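Local coordinates for oxidoreductase, NAD-binding/iron-sulfur cluster-binding protein (Nitratireductor pacificus pht-3B, PDB 6ZXU) that is a cobalamin- and iron-sulfur-containing reductive dehalogenase that probably removes halogen from organohalides with electrons passed along two [4Fe-4S] clusters, at residues V484-A489 with S514-F519; L495-R500 with G534-C539; I501-L506 with I567-V572; D558-N563 with L677-P682. All blocks are in the same frame, centred on the assembly; numbering follows the deposited sequence.

Followed from the N terminus, contact 1 comes first of the four, closing a 24-residue loop by setting helix 486-492 against strand 514-521. That loop contains the hairpin strands 497-498 and 505-506, from which contacts 2 and 3 start, so both cross contact 1. Contact 2 ties the first hairpin strand and what follows it to helix 535-540 beside an iron-sulfur cluster. Contact 3 crosses contact 2 and carries residues 501-506 to the stretch after strand 565-567. Contact 4 opens inside the loop of contact 3 and crosses it, joining strand 560-562 to residues 677-682 near the C-terminal end. None nests. Together they tie the cobalamin-binding sheet region to the dicluster region and its C-terminal covering.

Contact 1 (V484-A489 with S514-F519); sequences VIHNPA and SKSIVF
His486 and Val518 slide past each other in opposite directions, which brings a methyl group over the flat of an aromatic ring. CG2 of Val518 lies 3.7 Å from the centroid of the His486 imidazole. At 14° off the ring normal, this is a CH-pi contact over the face. Ser516 approaches the same ring at its edge, near the plane, and its OG shares a 2.9 Å hydrogen bond with ND1 of His486 in which either could be the donor. Serine suits the place because its short hydroxyl, turned between backbone N and carbonyl carbon (chi1 56°), meets the ring nitrogen. The other nitrogen, NE2, is bonded to Ser482 OG, so both ring nitrogens are engaged, which would hold the ring's rotation. Val518 uses its second branch for Val484, the two side chains crossing obliquely with CG1 of Val518 4.1 Å from CG2 of Val484. An alanine in place of His486 would probably leave the hydroxyls of Ser516 and Ser482 without this mate and open a gap beside Val518 CG2. The contact packs helix 486-492 on strand 514-521 of a four-stranded antiparallel sheet, where His486, Ser514, Lys515 and Ser516 form part of the cobalamin-binding pocket.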
loop_
_atom_site.group_PDB
_atom_site.type_symbol
_atom_site.label_atom_id
_atom_site.label_comp_id
_atom_site.label_asym_id
_atom_site.label_seq_id
_atom_site.Cartn_x
_atom_site.Cartn_y
_atom_site.Cartn_z
ATOM N N VAL A 484 8.390 14.384 7.690
ATOM C CA VAL A 484 7.093 15.009 7.819
ATOM C C VAL A 484 6.130 13.993 8.441
ATOM O O VAL A 484 6.314 12.804 8.283
ATOM C CB VAL A 484 6.507 15.521 6.508
ATOM C CG1 VAL A 484 7.457 16.498 5.867
ATOM C CG2 VAL A 484 6.161 14.419 5.534
ATOM N N ILE A 485 5.157 14.501 9.182
ATOM C CA ILE A 485 4.032 13.707 9.648
ATOM C C ILE A 485 3.002 13.633 8.540
ATOM O O ILE A 485 2.512 14.671 8.052
ATOM C CB ILE A 485 3.458 14.297 10.896
ATOM C CG1 ILE A 485 4.602 14.510 11.884
ATOM C CG2 ILE A 485 2.351 13.411 11.440
ATOM C CD1 ILE A 485 4.271 15.541 12.944
ATOM N N HIS A 486 2.630 12.433 8.118
ATOM C CA HIS A 486 1.794 12.300 6.951
ATOM C C HIS A 486 0.379 12.751 7.188
ATOM O O HIS A 486 -0.224 13.322 6.302
ATOM C CB HIS A 486 1.745 10.871 6.439
ATOM C CG HIS A 486 3.056 10.375 5.906
ATOM N ND1 HIS A 486 3.134 9.389 4.959
ATOM C CD2 HIS A 486 4.318 10.727 6.180
ATOM C CE1 HIS A 486 4.405 9.139 4.681
ATOM N NE2 HIS A 486 5.144 9.901 5.444
ATOM N N ASN A 487 -0.155 12.502 8.358
ATOM C CA ASN A 487 -1.576 12.770 8.576
ATOM C C ASN A 487 -2.074 14.122 8.133
ATOM O O ASN A 487 -3.089 14.197 7.429
ATOM C CB ASN A 487 -1.934 12.529 10.036
ATOM C CG ASN A 487 -1.626 11.097 10.432
ATOM O OD1 ASN A 487 -0.491 10.649 10.294
ATOM N ND2 ASN A 487 -2.587 10.433 10.954
ATOM N N PRO A 488 -1.446 15.226 8.599
ATOM C CA PRO A 488 -2.025 16.535 8.230
ATOM C C PRO A 488 -1.927 16.821 6.739
ATOM O O PRO A 488 -2.791 17.478 6.192
ATOM C CB PRO A 488 -1.165 17.489 9.030
ATOM C CG PRO A 488 0.031 16.810 9.396
ATOM C CD PRO A 488 -0.327 15.366 9.535
ATOM N N ALA A 489 -0.914 16.250 6.071
ATOM C CA ALA A 489 -0.853 16.311 4.621
ATOM C C ALA A 489 -1.952 15.529 3.933
ATOM O O ALA A 489 -2.554 16.018 2.978
ATOM C CB ALA A 489 0.509 15.876 4.158
ATOM N N SER A 514 -5.482 2.039 3.853
ATOM C CA SER A 514 -4.443 2.689 3.039
ATOM C C SER A 514 -3.172 2.930 3.815
ATOM O O SER A 514 -3.184 2.855 5.091
ATOM C CB SER A 514 -4.933 4.057 2.573
ATOM O OG SER A 514 -4.840 4.917 3.646
ATOM N N LYS A 515 -2.043 2.975 3.074
ATOM C CA LYS A 515 -0.847 3.552 3.574
ATOM C C LYS A 515 -0.566 4.731 2.657
ATOM O O LYS A 515 -0.857 4.696 1.500
ATOM C CB LYS A 515 0.393 2.615 3.661
ATOM C CG LYS A 515 0.319 1.469 4.676
ATOM C CD LYS A 515 0.381 1.991 6.120
ATOM C CE LYS A 515 0.707 0.904 7.038
ATOM N NZ LYS A 515 0.982 1.446 8.407
ATOM N N SER A 516 -0.084 5.810 3.260
ATOM C CA SER A 516 0.298 6.984 2.519
ATOM C C SER A 516 1.805 6.933 2.335
ATOM O O SER A 516 2.542 6.378 3.115
ATOM C CB SER A 516 -0.084 8.262 3.265
ATOM O OG SER A 516 0.489 8.262 4.548
ATOM N N ILE A 517 2.230 7.573 1.261
ATOM C CA ILE A 517 3.608 8.025 1.068
ATOM C C ILE A 517 3.507 9.514 0.710
ATOM O O ILE A 517 2.565 9.961 0.062
ATOM C CB ILE A 517 4.293 7.168 -0.039
ATOM C CG1 ILE A 517 5.786 7.481 -0.204
ATOM C CG2 ILE A 517 3.590 7.349 -1.387
ATOM C CD1 ILE A 517 6.661 6.986 0.847
ATOM N N VAL A 518 4.465 10.271 1.165
ATOM C CA VAL A 518 4.601 11.692 0.877
ATOM C C VAL A 518 5.973 11.960 0.280
ATOM O O VAL A 518 6.971 11.371 0.679
ATOM C CB VAL A 518 4.427 12.552 2.132
ATOM C CG1 VAL A 518 4.573 14.001 1.796
ATOM C CG2 VAL A 518 3.103 12.327 2.772
ATOM N N PHE A 519 6.019 12.751 -0.800
ATOM C CA PHE A 519 7.261 13.411 -1.129
ATOM C C PHE A 519 7.040 14.882 -1.185
ATOM O O PHE A 519 6.015 15.346 -1.672
ATOM C CB PHE A 519 7.982 12.913 -2.401
ATOM C CG PHE A 519 7.369 13.332 -3.664
ATOM C CD1 PHE A 519 6.406 12.520 -4.290
ATOM C CD2 PHE A 519 7.841 14.457 -4.341
ATOM C CE1 PHE A 519 5.863 12.881 -5.497
ATOM C CE2 PHE A 519 7.264 14.827 -5.551
ATOM C CZ PHE A 519 6.283 14.051 -6.113
#

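Contact 2 (L495-R500 with G534-C539); sequences LGEVSR and GLQDFC. With SF4 (iron/sulfur cluster), chain D.
Glu497 meets the first turn of helix 535-540 by hydrogen bonds to both carboxylate oxygens. NE2 of Gln536 gives OE1 of Glu497 a nearly straight bond of 3.0 Å (172°), on the anti side but tilted 31° out of the carboxylate plane. Leu535 N reaches OE2 of Glu497 at 3.2 Å from above the carboxylate plane. An acid suits the place, since its negative charge would probably be stabilised by the helix's amino end. Gly534 takes the N-cap with backbone angles that would jam a CB against the preceding carbonyl. The Gln536 chain bends at chi2 (-48°), and its second N-H goes to Val498 O at 2.9 Å, in the carbonyl plane on a lone pair. Thr300 OG1 also bonds Glu497 OE1, and Lys559 NZ holds Gln536 OE1.

Leu535 packs alongside the Glu497 chain, CD2 of Leu535 3.8 Å from CB of Glu497, and touches CB of Ser499.

Around the metal, SG of Cys539 binds an iron of the cluster at 2.2 Å and accepts a 3.5 Å hydrogen bond from Arg500 N. The guanidinium of Arg500 lies with Cys539 O near its plane, NH2 to O 3.0 Å, while its NH1 is held by the carbonyls of Ser555 and Gly557. Cys539 opens the ferredoxin-type Cys-x-x-Cys-x-x-Cys sequence. An N-H on the ligating sulfur and a guanidinium beside the cluster would probably offset negative charge there and ease reduction.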
loop_
_atom_site.group_PDB
_atom_site.type_symbol
_atom_site.label_atom_id
_atom_site.label_comp_id
_atom_site.label_asym_id
_atom_site.label_seq_id
_atom_site.Cartn_x
_atom_site.Cartn_y
_atom_site.Cartn_z
ATOM N N LEU A 495 -7.546 13.961 0.838
ATOM C CA LEU A 495 -7.615 12.479 0.591
ATOM C C LEU A 495 -8.322 11.727 1.682
ATOM O O LEU A 495 -8.682 10.587 1.461
ATOM C CB LEU A 495 -6.230 11.906 0.337
ATOM C CG LEU A 495 -5.496 12.424 -0.888
ATOM C CD1 LEU A 495 -4.123 11.874 -0.919
ATOM C CD2 LEU A 495 -6.216 12.185 -2.156
ATOM N N GLY A 496 -8.655 12.391 2.801
ATOM C CA GLY A 496 -9.388 11.767 3.868
ATOM C C GLY A 496 -9.914 12.771 4.844
ATOM O O GLY A 496 -9.548 13.895 4.827
ATOM N N GLU A 497 -10.841 12.320 5.679
ATOM C CA GLU A 497 -11.300 13.057 6.867
ATOM C C GLU A 497 -10.818 12.342 8.135
ATOM O O GLU A 497 -10.549 11.133 8.159
ATOM C CB GLU A 497 -12.837 13.096 6.943
ATOM C CG GLU A 497 -13.549 14.161 6.142
ATOM C CD GLU A 497 -15.023 14.301 6.552
ATOM O OE1 GLU A 497 -15.305 14.733 7.702
ATOM O OE2 GLU A 497 -15.940 14.037 5.762
ATOM N N VAL A 498 -10.634 13.127 9.170
ATOM C CA VAL A 498 -10.450 12.646 10.544
ATOM C C VAL A 498 -11.522 11.618 10.906
ATOM O O VAL A 498 -12.731 11.873 10.770
ATOM C CB VAL A 498 -10.502 13.843 11.521
ATOM C CG1 VAL A 498 -10.671 13.424 12.969
ATOM C CG2 VAL A 498 -9.191 14.642 11.371
ATOM N N SER A 499 -11.078 10.449 11.424
ATOM C CA SER A 499 -11.951 9.355 11.779
ATOM C C SER A 499 -11.773 8.985 13.270
ATOM O O SER A 499 -10.806 9.354 13.914
ATOM C CB SER A 499 -11.732 8.133 10.916
ATOM O OG SER A 499 -10.593 7.415 11.349
ATOM N N ARG A 500 -12.725 8.195 13.761
ATOM C CA ARG A 500 -12.629 7.728 15.158
ATOM C C ARG A 500 -11.391 6.885 15.393
ATOM O O ARG A 500 -10.791 6.917 16.458
ATOM C CB ARG A 500 -13.917 7.009 15.542
ATOM C CG ARG A 500 -13.875 6.398 16.967
ATOM C CD ARG A 500 -15.188 5.707 17.389
ATOM N NE ARG A 500 -16.283 6.620 17.389
ATOM C CZ ARG A 500 -16.548 7.547 18.295
ATOM N NH1 ARG A 500 -15.803 7.611 19.412
ATOM N NH2 ARG A 500 -17.590 8.302 18.135
ATOM N N GLY A 534 -19.248 13.887 5.096
ATOM C CA GLY A 534 -20.157 13.555 6.152
ATOM C C GLY A 534 -19.561 12.656 7.246
ATOM O O GLY A 534 -20.291 12.185 8.064
ATOM N N LEU A 535 -18.245 12.428 7.266
ATOM C CA LEU A 535 -17.666 11.422 8.174
ATOM C C LEU A 535 -17.812 11.816 9.615
ATOM O O LEU A 535 -17.946 10.941 10.460
ATOM C CB LEU A 535 -16.225 11.086 7.843
ATOM C CG LEU A 535 -15.647 9.897 8.582
ATOM C CD1 LEU A 535 -16.318 8.577 8.137
ATOM C CD2 LEU A 535 -14.176 9.822 8.381
ATOM N N GLN A 536 -17.756 13.088 9.944
ATOM C CA GLN A 536 -17.856 13.482 11.398
ATOM C C GLN A 536 -19.151 13.000 11.968
ATOM O O GLN A 536 -19.187 12.292 12.979
ATOM C CB GLN A 536 -17.670 14.987 11.623
ATOM C CG GLN A 536 -16.377 15.552 11.097
ATOM C CD GLN A 536 -15.203 14.727 11.504
ATOM O OE1 GLN A 536 -14.887 14.612 12.706
ATOM N NE2 GLN A 536 -14.509 14.107 10.513
ATOM N N ASP A 537 -20.224 13.246 11.247
ATOM C CA ASP A 537 -21.566 12.725 11.667
ATOM C C ASP A 537 -21.610 11.184 11.692
ATOM O O ASP A 537 -22.229 10.600 12.573
ATOM C CB ASP A 537 -22.660 13.294 10.764
ATOM C CG ASP A 537 -24.097 12.825 11.181
ATOM O OD1 ASP A 537 -24.436 13.083 12.371
ATOM O OD2 ASP A 537 -24.816 12.151 10.376
ATOM N N PHE A 538 -21.003 10.517 10.705
ATOM C CA PHE A 538 -21.024 9.079 10.646
ATOM C C PHE A 538 -20.263 8.483 11.829
ATOM O O PHE A 538 -20.802 7.627 12.564
ATOM C CB PHE A 538 -20.396 8.581 9.368
ATOM C CG PHE A 538 -20.716 7.134 9.049
ATOM C CD1 PHE A 538 -20.068 6.155 9.648
ATOM C CD2 PHE A 538 -21.604 6.810 8.031
ATOM C CE1 PHE A 538 -20.332 4.829 9.364
ATOM C CE2 PHE A 538 -21.868 5.500 7.688
ATOM C CZ PHE A 538 -21.240 4.521 8.356
ATOM N N CYS A 539 -18.974 8.828 11.971
ATOM C CA CYS A 539 -18.167 8.292 13.073
ATOM C C CYS A 539 -18.793 8.666 14.394
ATOM O O CYS A 539 -18.717 7.963 15.364
ATOM C CB CYS A 539 -16.753 8.801 13.071
ATOM S SG CYS A 539 -15.719 7.999 11.917
HETATM FE FE1 SF4 D . -14.573 3.713 13.487
HETATM FE FE2 SF4 D . -17.183 3.439 12.498
HETATM FE FE3 SF4 D . -15.104 3.465 10.769
HETATM FE FE4 SF4 D . -15.720 5.790 12.057
HETATM S S1 SF4 D . -16.989 4.570 10.612
HETATM S S2 SF4 D . -13.723 4.931 11.805
HETATM S S3 SF4 D . -16.347 4.879 14.014
HETATM S S4 SF4 D . -15.570 2.003 12.417
HETATM O O HOH W 1 -17.860 15.765 7.714
#

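Contact 3 (I501-L506 with I567-V572); sequences IGDTLL and IWKADV
Asp503 and Lys569 join two walls of the cobalamin pocket: the turn between hairpin strands 497-498 and 505-506, and the stretch that leaves strand 565-567 within the 4Fe-4S dicluster region. The charged link comes first. NZ of Lys569 reaches OD1 of Asp503 at 2.8 Å, a salt bridge made on the syn lone pair of that oxygen. The lysine backbone points its CB away, but a bend at chi2 (74°) turns CD, and the extended remainder of the chain brings NZ to the carboxylate. Both ends also serve the cofactor: Lys569 NZ forms a salt bridge with a cobalamin oxygen, and Asp503 OD2 hydrogen-bonds another.

Backbone contacts lie beside this link. CA of Gly502 comes to 3.1 Å from Trp568 O in a CA-H...O contact. A CB at Gly502 would press on that oxygen and on Ala570 CB, and would also jam against the preceding carbonyl, so a residue without a side chain is needed on both counts. A water bridges the two backbones, lying 2.7 Å from Gly502 O, to which it probably donates, and accepting from Trp568 N.

Packing completes the contact. CD1 of Ile567 touches Gly502 O at 3.6 Å, and the small CB of Ala570 sits 3.7 Å from Ile501 O. At about a right angle to Asp503, Val572 sets its CG1 3.6 Å from OD2.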
loop_
_atom_site.group_PDB
_atom_site.type_symbol
_atom_site.label_atom_id
_atom_site.label_comp_id
_atom_site.label_asym_id
_atom_site.label_seq_id
_atom_site.Cartn_x
_atom_site.Cartn_y
_atom_site.Cartn_z
ATOM N N ILE A 501 -10.951 6.120 14.434
ATOM C CA ILE A 501 -9.703 5.340 14.599
ATOM C C ILE A 501 -8.597 6.123 15.242
ATOM O O ILE A 501 -7.988 5.660 16.161
ATOM C CB ILE A 501 -9.275 4.693 13.279
ATOM C CG1 ILE A 501 -10.347 3.729 12.833
ATOM C CG2 ILE A 501 -7.992 3.971 13.430
ATOM C CD1 ILE A 501 -10.108 2.992 11.458
ATOM N N GLY A 502 -8.348 7.334 14.783
ATOM C CA GLY A 502 -7.582 8.264 15.551
ATOM C C GLY A 502 -6.443 8.812 14.793
ATOM O O GLY A 502 -6.496 9.983 14.315
ATOM N N ASP A 503 -5.420 7.987 14.647
ATOM C CA ASP A 503 -4.209 8.350 13.934
ATOM C C ASP A 503 -4.241 7.841 12.518
ATOM O O ASP A 503 -3.192 7.739 11.866
ATOM C CB ASP A 503 -2.914 7.798 14.692
ATOM C CG ASP A 503 -2.486 8.737 15.960
ATOM O OD1 ASP A 503 -3.335 9.603 16.445
ATOM O OD2 ASP A 503 -1.261 8.662 16.393
ATOM N N THR A 504 -5.448 7.572 12.002
ATOM C CA THR A 504 -5.680 7.128 10.635
ATOM C C THR A 504 -6.807 8.008 10.064
ATOM O O THR A 504 -7.821 8.250 10.727
ATOM C CB THR A 504 -6.145 5.633 10.602
ATOM O OG1 THR A 504 -5.187 4.789 11.138
ATOM C CG2 THR A 504 -6.399 5.147 9.207
ATOM N N LEU A 505 -6.612 8.504 8.844
ATOM C CA LEU A 505 -7.627 9.228 8.110
ATOM C C LEU A 505 -8.362 8.309 7.138
ATOM O O LEU A 505 -7.799 7.350 6.620
ATOM C CB LEU A 505 -7.043 10.398 7.309
ATOM C CG LEU A 505 -6.762 11.607 8.283
ATOM C CD1 LEU A 505 -5.394 11.356 8.892
ATOM C CD2 LEU A 505 -6.833 12.888 7.598
ATOM N N LEU A 506 -9.631 8.596 6.904
ATOM C CA LEU A 506 -10.505 7.732 6.195
ATOM C C LEU A 506 -10.941 8.377 4.861
ATOM O O LEU A 506 -11.371 9.505 4.794
ATOM C CB LEU A 506 -11.700 7.389 7.092
ATOM C CG LEU A 506 -12.671 6.279 6.726
ATOM C CD1 LEU A 506 -13.292 5.758 7.955
ATOM C CD2 LEU A 506 -13.751 6.713 5.726
ATOM N N ILE A 567 -9.487 16.127 17.235
ATOM C CA ILE A 567 -9.205 14.763 16.849
ATOM C C ILE A 567 -9.888 13.811 17.834
ATOM O O ILE A 567 -10.192 14.180 18.955
ATOM C CB ILE A 567 -7.661 14.580 16.826
ATOM C CG1 ILE A 567 -7.314 13.373 15.948
ATOM C CG2 ILE A 567 -7.071 14.540 18.218
ATOM C CD1 ILE A 567 -5.929 13.354 15.427
ATOM N N TRP A 568 -10.133 12.577 17.391
ATOM C CA TRP A 568 -10.429 11.467 18.300
ATOM C C TRP A 568 -9.073 10.849 18.691
ATOM O O TRP A 568 -8.450 10.192 17.867
ATOM C CB TRP A 568 -11.269 10.374 17.619
ATOM C CG TRP A 568 -12.788 10.610 17.616
ATOM C CD1 TRP A 568 -13.620 10.495 18.684
ATOM C CD2 TRP A 568 -13.596 10.970 16.514
ATOM N NE1 TRP A 568 -14.890 10.791 18.328
ATOM C CE2 TRP A 568 -14.911 11.100 16.987
ATOM C CE3 TRP A 568 -13.333 11.275 15.190
ATOM C CZ2 TRP A 568 -15.992 11.428 16.157
ATOM C CZ3 TRP A 568 -14.381 11.575 14.369
ATOM C CH2 TRP A 568 -15.703 11.702 14.860
ATOM N N LYS A 569 -8.582 11.083 19.875
ATOM C CA LYS A 569 -7.233 10.626 20.202
ATOM C C LYS A 569 -7.291 9.224 20.752
ATOM O O LYS A 569 -7.929 8.948 21.776
ATOM C CB LYS A 569 -6.494 11.589 21.186
ATOM C CG LYS A 569 -4.982 11.319 21.200
ATOM C CD LYS A 569 -4.386 11.874 19.907
ATOM C CE LYS A 569 -3.157 11.185 19.522
ATOM N NZ LYS A 569 -2.710 11.680 18.200
ATOM N N ALA A 570 -6.714 8.287 20.012
ATOM C CA ALA A 570 -6.525 6.943 20.452
ATOM C C ALA A 570 -5.395 6.908 21.470
ATOM O O ALA A 570 -4.588 7.833 21.564
ATOM C CB ALA A 570 -6.177 6.040 19.320
ATOM N N ASP A 571 -5.312 5.821 22.211
ATOM C CA ASP A 571 -4.202 5.617 23.196
ATOM C C ASP A 571 -3.015 4.978 22.488
ATOM O O ASP A 571 -2.986 3.782 22.252
ATOM C CB ASP A 571 -4.662 4.757 24.356
ATOM C CG ASP A 571 -3.685 4.769 25.521
ATOM O OD1 ASP A 571 -2.454 4.649 25.320
ATOM O OD2 ASP A 571 -4.162 4.958 26.696
ATOM N N VAL A 572 -2.044 5.798 22.136
ATOM C CA VAL A 572 -0.963 5.364 21.321
ATOM C C VAL A 572 0.000 4.459 22.075
ATOM O O VAL A 572 0.707 3.645 21.474
ATOM C CB VAL A 572 -0.241 6.533 20.618
ATOM C CG1 VAL A 572 -1.210 7.304 19.745
ATOM C CG2 VAL A 572 0.427 7.467 21.608
HETATM O O HOH W 2 -8.936 11.101 14.800
#

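Contact 4 (D558-N563 with L677-P682); sequences DKVMFN and LAMYPP
Met679 and Phe562 are brought together by unlike first torsions: CG of Met679 stands between its backbone N and carbonyl carbon (chi1 58°), whereas CG of Phe562 is anti to its own N (176°). A further bend at chi3 of Met679 (44°) carries CE to a point between Val560 and the phenyl ring. Val560 and Met679 then reach toward each other tip to tip, with CG2 of the valine 3.6 Å from CE of the methionine. Met679 and Phe562 instead slide past one another in opposite directions, and SD of Met679 lies at the edge of the phenyl ring, 5.3 Å from its centroid, in a Met-aromatic contact. Methionine is well suited because its flexible, unbranched chain can serve two neighbours at once. Strand 560-562 pairs with 565-567 as a beta hairpin in the dicluster region, and residues 677-682, an irregular run before helix 700-709, cover it without a hydrogen bond across. Further along, CE2 of Phe562 lies 3.8 Å from CB of Pro681, and its CZ is 3.7 Å from Tyr680 O. The phenyl ring also touches cobalamin and is a cation-pi partner of Lys569. An alanine in place of Phe562 would probably open a gap beside Met679 and Pro681 and leave Lys569 without its aromatic partner. Asn563 has the left-handed backbone that asparagine tolerates in a turn, and OD1 is held by Gln309 N. The side chains of Asn563 and Pro682 cross at about a right angle, with CG of Asn563 3.6 Å from CD of Pro682.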
loop_
_atom_site.group_PDB
_atom_site.type_symbol
_atom_site.label_atom_id
_atom_site.label_comp_id
_atom_site.label_asym_id
_atom_site.label_seq_id
_atom_site.Cartn_x
_atom_site.Cartn_y
_atom_site.Cartn_z
ATOM N N ASP A 558 -15.977 11.486 22.731
ATOM C CA ASP A 558 -16.085 12.611 21.865
ATOM C C ASP A 558 -14.682 13.065 21.432
ATOM O O ASP A 558 -13.701 12.694 22.050
ATOM C CB ASP A 558 -16.767 13.746 22.614
ATOM C CG ASP A 558 -18.244 13.477 22.848
ATOM O OD1 ASP A 558 -18.885 12.720 22.056
ATOM O OD2 ASP A 558 -18.743 14.075 23.836
ATOM N N LYS A 559 -14.636 13.836 20.369
ATOM C CA LYS A 559 -13.399 14.435 19.942
ATOM C C LYS A 559 -12.893 15.402 21.030
ATOM O O LYS A 559 -13.665 15.972 21.791
ATOM C CB LYS A 559 -13.563 15.160 18.631
ATOM C CG LYS A 559 -13.668 14.230 17.433
ATOM C CD LYS A 559 -14.003 14.976 16.146
ATOM C CE LYS A 559 -15.498 15.184 16.064
ATOM N NZ LYS A 559 -15.828 16.007 14.883
ATOM N N VAL A 560 -11.583 15.568 21.100
ATOM C CA VAL A 560 -10.896 16.458 22.004
ATOM C C VAL A 560 -9.930 17.348 21.195
ATOM O O VAL A 560 -9.615 17.078 20.019
ATOM C CB VAL A 560 -10.089 15.712 23.101
ATOM C CG1 VAL A 560 -11.016 14.922 24.005
ATOM C CG2 VAL A 560 -9.034 14.765 22.536
ATOM N N MET A 561 -9.474 18.410 21.843
ATOM C CA MET A 561 -8.366 19.189 21.289
ATOM C C MET A 561 -7.068 18.526 21.733
ATOM O O MET A 561 -6.939 18.100 22.883
ATOM C CB MET A 561 -8.438 20.667 21.831
ATOM C CG MET A 561 -9.633 21.474 21.358
ATOM S SD MET A 561 -9.947 21.418 19.591
ATOM C CE MET A 561 -8.526 22.298 18.965
ATOM N N PHE A 562 -6.119 18.504 20.832
ATOM C CA PHE A 562 -4.821 17.882 21.050
ATOM C C PHE A 562 -3.838 18.687 20.211
ATOM O O PHE A 562 -3.972 18.720 19.017
ATOM C CB PHE A 562 -4.884 16.383 20.556
ATOM C CG PHE A 562 -3.587 15.631 20.632
ATOM C CD1 PHE A 562 -2.683 15.601 19.560
ATOM C CD2 PHE A 562 -3.241 14.959 21.782
ATOM C CE1 PHE A 562 -1.491 14.978 19.683
ATOM C CE2 PHE A 562 -2.024 14.336 21.904
ATOM C CZ PHE A 562 -1.158 14.322 20.826
ATOM N N ASN A 563 -2.859 19.332 20.865
ATOM C CA ASN A 563 -1.765 20.042 20.217
ATOM C C ASN A 563 -2.299 20.925 19.131
ATOM O O ASN A 563 -1.756 20.977 18.021
ATOM C CB ASN A 563 -0.714 19.091 19.657
ATOM C CG ASN A 563 0.559 19.815 19.160
ATOM O OD1 ASN A 563 0.884 20.908 19.607
ATOM N ND2 ASN A 563 1.259 19.197 18.294
ATOM N N LEU A 677 -8.411 7.040 28.511
ATOM C CA LEU A 677 -7.241 6.877 27.710
ATOM C C LEU A 677 -6.166 7.927 28.116
ATOM O O LEU A 677 -6.478 8.952 28.705
ATOM C CB LEU A 677 -7.629 6.999 26.197
ATOM C CG LEU A 677 -8.696 5.999 25.701
ATOM C CD1 LEU A 677 -8.999 6.303 24.274
ATOM C CD2 LEU A 677 -8.260 4.510 25.806
ATOM N N ALA A 678 -4.915 7.631 27.765
ATOM C CA ALA A 678 -3.798 8.538 27.978
ATOM C C ALA A 678 -3.440 9.204 26.638
ATOM O O ALA A 678 -3.570 8.569 25.567
ATOM C CB ALA A 678 -2.608 7.798 28.514
ATOM N N MET A 679 -3.130 10.478 26.662
ATOM C CA MET A 679 -2.678 11.190 25.465
ATOM C C MET A 679 -1.298 11.788 25.719
ATOM O O MET A 679 -0.968 12.098 26.843
ATOM C CB MET A 679 -3.646 12.272 25.025
ATOM C CG MET A 679 -3.922 13.309 26.046
ATOM S SD MET A 679 -4.685 14.808 25.464
ATOM C CE MET A 679 -5.992 14.330 24.342
ATOM N N TYR A 680 -0.538 11.980 24.671
ATOM C CA TYR A 680 0.829 12.422 24.824
ATOM C C TYR A 680 1.082 13.573 23.857
ATOM O O TYR A 680 1.767 13.405 22.842
ATOM C CB TYR A 680 1.794 11.286 24.610
ATOM C CG TYR A 680 1.619 10.200 25.618
ATOM C CD1 TYR A 680 2.096 10.329 26.889
ATOM C CD2 TYR A 680 0.840 9.091 25.333
ATOM C CE1 TYR A 680 1.884 9.362 27.859
ATOM C CE2 TYR A 680 0.563 8.130 26.310
ATOM C CZ TYR A 680 1.109 8.290 27.591
ATOM O OH TYR A 680 0.889 7.284 28.569
ATOM N N PRO A 681 0.559 14.769 24.209
ATOM C CA PRO A 681 0.877 15.938 23.407
ATOM C C PRO A 681 2.319 16.332 23.677
ATOM O O PRO A 681 2.938 15.756 24.539
ATOM C CB PRO A 681 -0.114 16.981 23.913
ATOM C CG PRO A 681 -0.391 16.559 25.310
ATOM C CD PRO A 681 -0.323 15.088 25.329
ATOM N N PRO A 682 2.851 17.348 22.945
ATOM C CA PRO A 682 4.253 17.732 23.140
ATOM C C PRO A 682 4.771 17.839 24.572
ATOM O O PRO A 682 5.912 17.440 24.841
ATOM C CB PRO A 682 4.343 19.055 22.393
ATOM C CG PRO A 682 3.424 18.805 21.233
ATOM C CD PRO A 682 2.261 18.075 21.808
#